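Local coordinates for protein alkaline serine protease (PDB 1Y9Z) that probably hydrolyses peptide bonds as a cold-adapted, subtilisin-like serine protease, at residues A[114-128]-A[143-156]. Numbering follows the deposited sequence.
With PMS (phenylmethanesulfonic acid), chain H.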
loop_
_atom_site.group_PDB
_atom_site.type_symbol
_atom_site.label_atom_id
_atom_site.label_comp_id
_atom_site.label_asym_id
_atom_site.label_seq_id
_atom_site.Cartn_x
_atom_site.Cartn_y
_atom_site.Cartn_z
ATOM N N ILE A 114 17.627 -4.903 13.645
ATOM C CA ILE A 114 17.646 -6.168 12.929
ATOM C C ILE A 114 18.174 -7.260 13.863
ATOM O O ILE A 114 17.634 -8.363 13.896
ATOM C CB ILE A 114 18.521 -6.071 11.660
ATOM C CG1 ILE A 114 17.918 -5.038 10.703
ATOM C CG2 ILE A 114 18.612 -7.430 10.979
ATOM C CD1 ILE A 114 18.790 -4.730 9.494
ATOM N N ASP A 115 19.222 -6.952 14.627
ATOM C CA ASP A 115 19.769 -7.929 15.569
ATOM C C ASP A 115 18.663 -8.382 16.517
ATOM O O ASP A 115 18.536 -9.566 16.818
ATOM C CB ASP A 115 20.906 -7.332 16.409
ATOM C CG ASP A 115 22.165 -7.065 15.607
ATOM O OD1 ASP A 115 22.408 -7.763 14.603
ATOM O OD2 ASP A 115 22.930 -6.161 16.002
ATOM N N THR A 116 17.875 -7.425 17.000
ATOM C CA THR A 116 16.779 -7.725 17.917
ATOM C C THR A 116 15.758 -8.641 17.245
ATOM O O THR A 116 15.275 -9.603 17.842
ATOM C CB THR A 116 16.095 -6.426 18.384
ATOM O OG1 THR A 116 17.036 -5.646 19.135
ATOM C CG2 THR A 116 14.885 -6.732 19.261
ATOM N N CYS A 117 15.433 -8.335 15.996
ATOM C CA CYS A 117 14.491 -9.145 15.238
ATOM C C CYS A 117 14.944 -10.603 15.217
ATOM O O CYS A 117 14.151 -11.521 15.425
ATOM C CB CYS A 117 14.427 -8.658 13.799
ATOM S SG CYS A 117 13.318 -7.273 13.410
ATOM N N VAL A 118 16.231 -10.800 14.950
ATOM C CA VAL A 118 16.810 -12.134 14.859
ATOM C C VAL A 118 17.039 -12.822 16.204
ATOM O O VAL A 118 16.591 -13.951 16.410
ATOM C CB VAL A 118 18.153 -12.087 14.088
ATOM C CG1 VAL A 118 18.806 -13.461 14.081
ATOM C CG2 VAL A 118 17.915 -11.605 12.664
ATOM N N ASN A 119 17.729 -12.144 17.116
ATOM C CA ASN A 119 18.033 -12.723 18.421
ATOM C C ASN A 119 16.852 -12.822 19.374
ATOM O O ASN A 119 16.682 -13.836 20.051
ATOM C CB ASN A 119 19.157 -11.938 19.100
ATOM C CG ASN A 119 20.419 -11.902 18.271
ATOM O OD1 ASN A 119 20.826 -12.912 17.697
ATOM N ND2 ASN A 119 21.054 -10.737 18.209
ATOM N N SER A 120 16.043 -11.771 19.436
ATOM C CA SER A 120 14.889 -11.763 20.325
ATOM C C SER A 120 13.638 -12.342 19.678
ATOM O O SER A 120 12.906 -13.109 20.303
ATOM C CB SER A 120 14.601 -10.339 20.805
ATOM O OG SER A 120 15.647 -9.861 21.631
ATOM N N GLY A 121 13.396 -11.985 18.421
ATOM C CA GLY A 121 12.210 -12.475 17.741
ATOM C C GLY A 121 12.338 -13.781 16.981
ATOM O O GLY A 121 11.325 -14.385 16.622
ATOM N N GLY A 122 13.568 -14.225 16.734
ATOM C CA GLY A 122 13.781 -15.459 15.992
ATOM C C GLY A 122 13.308 -15.314 14.557
ATOM O O GLY A 122 12.856 -16.274 13.936
ATOM N N ALA A 123 13.433 -14.107 14.018
ATOM C CA ALA A 123 12.981 -13.814 12.664
ATOM C C ALA A 123 13.688 -14.557 11.535
ATOM O O ALA A 123 14.906 -14.736 11.554
ATOM C CB ALA A 123 13.077 -12.311 12.414
ATOM N N ASN A 124 12.901 -14.984 10.550
ATOM C CA ASN A 124 13.424 -15.652 9.361
ATOM C C ASN A 124 13.397 -14.592 8.266
ATOM O O ASN A 124 14.235 -14.582 7.365
ATOM C CB ASN A 124 12.525 -16.812 8.933
ATOM C CG ASN A 124 12.394 -17.872 9.999
ATOM O OD1 ASN A 124 11.298 -18.134 10.494
ATOM N ND2 ASN A 124 13.509 -18.497 10.357
ATOM N N VAL A 125 12.403 -13.712 8.356
ATOM C CA VAL A 125 12.221 -12.627 7.404
ATOM C C VAL A 125 12.168 -11.309 8.166
ATOM O O VAL A 125 11.500 -11.206 9.195
ATOM C CB VAL A 125 10.892 -12.777 6.619
ATOM C CG1 VAL A 125 10.725 -11.618 5.641
ATOM C CG2 VAL A 125 10.863 -14.110 5.883
ATOM N N VAL A 126 12.896 -10.313 7.674
ATOM C CA VAL A 126 12.895 -8.993 8.289
ATOM C C VAL A 126 12.444 -8.028 7.204
ATOM O O VAL A 126 13.100 -7.893 6.165
ATOM C CB VAL A 126 14.292 -8.597 8.805
ATOM C CG1 VAL A 126 14.259 -7.179 9.357
ATOM C CG2 VAL A 126 14.733 -9.569 9.898
ATOM N N THR A 127 11.311 -7.374 7.437
ATOM C CA THR A 127 10.758 -6.449 6.465
ATOM C C THR A 127 10.908 -5.010 6.957
ATOM O O THR A 127 10.554 -4.676 8.093
ATOM C CB THR A 127 9.281 -6.826 6.163
ATOM O OG1 THR A 127 8.798 -6.056 5.059
ATOM C CG2 THR A 127 8.399 -6.604 7.383
ATOM N N MET A 128 11.451 -4.165 6.087
ATOM C CA MET A 128 11.726 -2.779 6.429
ATOM C C MET A 128 11.162 -1.773 5.435
ATOM O O MET A 128 11.767 -1.494 4.396
ATOM C CB MET A 128 13.244 -2.606 6.558
ATOM C CG MET A 128 13.851 -3.569 7.574
ATOM S SD MET A 128 15.654 -3.726 7.541
ATOM C CE MET A 128 15.869 -4.863 6.184
ATOM N N LEU A 143 24.428 -6.581 7.593
ATOM C CA LEU A 143 23.265 -7.135 6.912
ATOM C C LEU A 143 23.634 -8.327 6.036
ATOM O O LEU A 143 22.872 -9.288 5.937
ATOM C CB LEU A 143 22.555 -6.054 6.085
ATOM C CG LEU A 143 21.525 -5.228 6.876
ATOM C CD1 LEU A 143 22.177 -4.572 8.088
ATOM C CD2 LEU A 143 20.902 -4.176 5.968
ATOM N N ASN A 144 24.807 -8.281 5.412
ATOM C CA ASN A 144 25.241 -9.389 4.571
ATOM C C ASN A 144 25.424 -10.628 5.449
ATOM O O ASN A 144 25.132 -11.748 5.029
ATOM C CB ASN A 144 26.567 -9.058 3.881
ATOM C CG ASN A 144 26.887 -10.014 2.744
ATOM O OD1 ASN A 144 28.045 -10.168 2.357
ATOM N ND2 ASN A 144 25.858 -10.650 2.194
ATOM N N THR A 145 25.910 -10.422 6.669
ATOM C CA THR A 145 26.119 -11.524 7.601
ATOM C C THR A 145 24.782 -12.174 7.941
ATOM O O THR A 145 24.658 -13.398 7.921
ATOM C CB THR A 145 26.807 -11.032 8.892
ATOM O OG1 THR A 145 28.127 -10.566 8.579
ATOM C CG2 THR A 145 26.904 -12.159 9.915
ATOM N N HIS A 146 23.778 -11.357 8.247
ATOM C CA HIS A 146 22.456 -11.883 8.567
ATOM C C HIS A 146 21.887 -12.654 7.383
ATOM O O HIS A 146 21.335 -13.739 7.549
ATOM C CB HIS A 146 21.505 -10.746 8.949
ATOM C CG HIS A 146 21.556 -10.383 10.398
ATOM N ND1 HIS A 146 21.796 -9.100 10.840
ATOM C CD2 HIS A 146 21.384 -11.139 11.509
ATOM C CE1 HIS A 146 21.770 -9.081 12.161
ATOM N NE2 HIS A 146 21.522 -10.305 12.592
ATOM N N TYR A 147 22.022 -12.084 6.189
ATOM C CA TYR A 147 21.529 -12.718 4.974
ATOM C C TYR A 147 22.212 -14.065 4.751
ATOM O O TYR A 147 21.548 -15.066 4.471
ATOM C CB TYR A 147 21.768 -11.794 3.775
ATOM C CG TYR A 147 21.372 -12.378 2.437
ATOM C CD1 TYR A 147 20.077 -12.841 2.206
ATOM C CD2 TYR A 147 22.289 -12.441 1.390
ATOM C CE1 TYR A 147 19.710 -13.354 0.962
ATOM C CE2 TYR A 147 21.933 -12.950 0.145
ATOM C CZ TYR A 147 20.642 -13.405 -0.063
ATOM O OH TYR A 147 20.287 -13.901 -1.296
ATOM N N ASN A 148 23.533 -14.095 4.881
ATOM C CA ASN A 148 24.261 -15.343 4.686
ATOM C C ASN A 148 23.929 -16.343 5.785
ATOM O O ASN A 148 24.023 -17.553 5.575
ATOM C CB ASN A 148 25.770 -15.089 4.634
ATOM C CG ASN A 148 26.182 -14.309 3.402
ATOM O OD1 ASN A 148 25.672 -14.547 2.304
ATOM N ND2 ASN A 148 27.115 -13.379 3.572
ATOM N N ASN A 149 23.535 -15.841 6.952
ATOM C CA ASN A 149 23.167 -16.719 8.057
ATOM C C ASN A 149 21.774 -17.300 7.842
ATOM O O ASN A 149 21.310 -18.118 8.633
ATOM C CB ASN A 149 23.207 -15.978 9.398
ATOM C CG ASN A 149 24.621 -15.734 9.887
ATOM O OD1 ASN A 149 25.566 -16.373 9.430
ATOM N ND2 ASN A 149 24.768 -14.815 10.836
ATOM N N GLY A 150 21.102 -16.864 6.779
ATOM C CA GLY A 150 19.781 -17.394 6.485
ATOM C C GLY A 150 18.578 -16.499 6.721
ATOM O O GLY A 150 17.443 -16.977 6.677
ATOM N N VAL A 151 18.805 -15.212 6.967
ATOM C CA VAL A 151 17.700 -14.282 7.195
ATOM C C VAL A 151 17.389 -13.503 5.922
ATOM O O VAL A 151 18.271 -12.858 5.353
ATOM C CB VAL A 151 18.036 -13.280 8.318
ATOM C CG1 VAL A 151 16.863 -12.331 8.541
ATOM C CG2 VAL A 151 18.369 -14.029 9.596
ATOM N N LEU A 152 16.138 -13.569 5.473
ATOM C CA LEU A 152 15.722 -12.859 4.265
ATOM C C LEU A 152 15.397 -11.409 4.619
ATOM O O LEU A 152 14.552 -11.142 5.479
ATOM C CB LEU A 152 14.497 -13.541 3.640
ATOM C CG LEU A 152 13.950 -12.978 2.322
ATOM C CD1 LEU A 152 15.003 -13.072 1.227
ATOM C CD2 LEU A 152 12.710 -13.764 1.918
ATOM N N LEU A 153 16.076 -10.482 3.947
ATOM C CA LEU A 153 15.901 -9.053 4.179
ATOM C C LEU A 153 15.190 -8.398 2.999
ATOM O O LEU A 153 15.604 -8.554 1.846
ATOM C CB LEU A 153 17.269 -8.398 4.396
ATOM C CG LEU A 153 18.156 -9.059 5.456
ATOM C CD1 LEU A 153 19.523 -8.394 5.463
ATOM C CD2 LEU A 153 17.497 -8.960 6.829
ATOM N N ILE A 154 14.131 -7.651 3.296
ATOM C CA ILE A 154 13.330 -6.991 2.271
ATOM C C ILE A 154 13.045 -5.549 2.694
ATOM O O ILE A 154 12.700 -5.297 3.846
ATOM C CB ILE A 154 12.004 -7.767 2.071
ATOM C CG1 ILE A 154 12.319 -9.213 1.667
ATOM C CG2 ILE A 154 11.141 -7.095 1.015
ATOM C CD1 ILE A 154 11.123 -10.146 1.700
ATOM N N ALA A 155 13.196 -4.604 1.765
ATOM C CA ALA A 155 12.975 -3.196 2.083
ATOM C C ALA A 155 12.450 -2.371 0.913
ATOM O O ALA A 155 12.567 -2.763 -0.251
ATOM C CB ALA A 155 14.267 -2.582 2.613
ATOM N N ALA A 156 11.897 -1.207 1.240
ATOM C CA ALA A 156 11.312 -0.294 0.258
ATOM C C ALA A 156 12.329 0.522 -0.534
ATOM O O ALA A 156 13.275 1.070 0.027
ATOM C CB ALA A 156 10.337 0.646 0.958
HETATM C C PMS H . 8.453 5.457 3.424
HETATM S S PMS H . 8.653 3.876 2.566
HETATM C C1 PMS H . 9.383 5.622 4.653
HETATM C C2 PMS H . 10.677 6.224 4.449
HETATM C C3 PMS H . 11.567 6.396 5.557
HETATM C C4 PMS H . 11.116 5.948 6.859
HETATM C C5 PMS H . 9.847 5.356 7.066
HETATM C C6 PMS H . 8.924 5.163 5.990
HETATM O O2S PMS H . 10.067 3.523 2.621
HETATM O O1S PMS H . 8.225 4.008 1.194
HETATM O O HOH W 1 16.045 -18.057 8.888
#
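Val126 and Ile154 sit on neighbouring parallel strands, 125-128 and 152-156, the two strands of a right-handed beta-alpha-beta crossover whose connecting helix, 137-148, packs beside helix 110-119 in the subtilisin-like alpha/beta domain. Five backbone hydrogen bonds zip the strands together in the staggered pattern of parallel pairing: Val126 N gives to Leu152 O at 2.9 Å and Ile154 N to Val126 O at 3.1 Å, with Leu152 N to Asn124 O before them and Met128 N to Ile154 O after them. At the far end Ala156 N reaches Met128 O over 3.2 Å.

On the face that carries Val126 and Leu153, covered by helices 110-119 and 137-148, these two side chains lie side by side, CB of the valine 3.8 Å from CD2 of the leucine. Farther along, Met128 CB meets Ala155 CB at 4.1 Å, and the methionine chain, bent at chi3, brings CE near Leu153 CB. Val126 CG2 also meets Val151 CG1, and Val151 turns its other methyl, CG2, to Val118 CG2 at 3.9 Å, tying the strands to helix 110-119. Between the helices, whose short segments run 21° apart, Ile114 splits its contacts: with chi1 at -63°, CG1 lies beside the backbone N and CG2 anti to it, which brings CG2 obliquely against the His146 ring, while its CD1 lies 3.7 Å from Leu143 CD1, the two side chains crossing at about a right angle. The Val118 and His146 side chains slide past each other in opposite directions. Gly150, with positive phi, closes helix 137-148 in a Schellman motif.

The other face, with Val125 and Thr127, lies against helix 368-385, where Thr127 OG1 is hydrogen-bonded to Ser376. Strand 152-156 leads into the phenylmethanesulfonic acid pocket, where Ala156 CB stands 3.3 Å from the ligand's O2S.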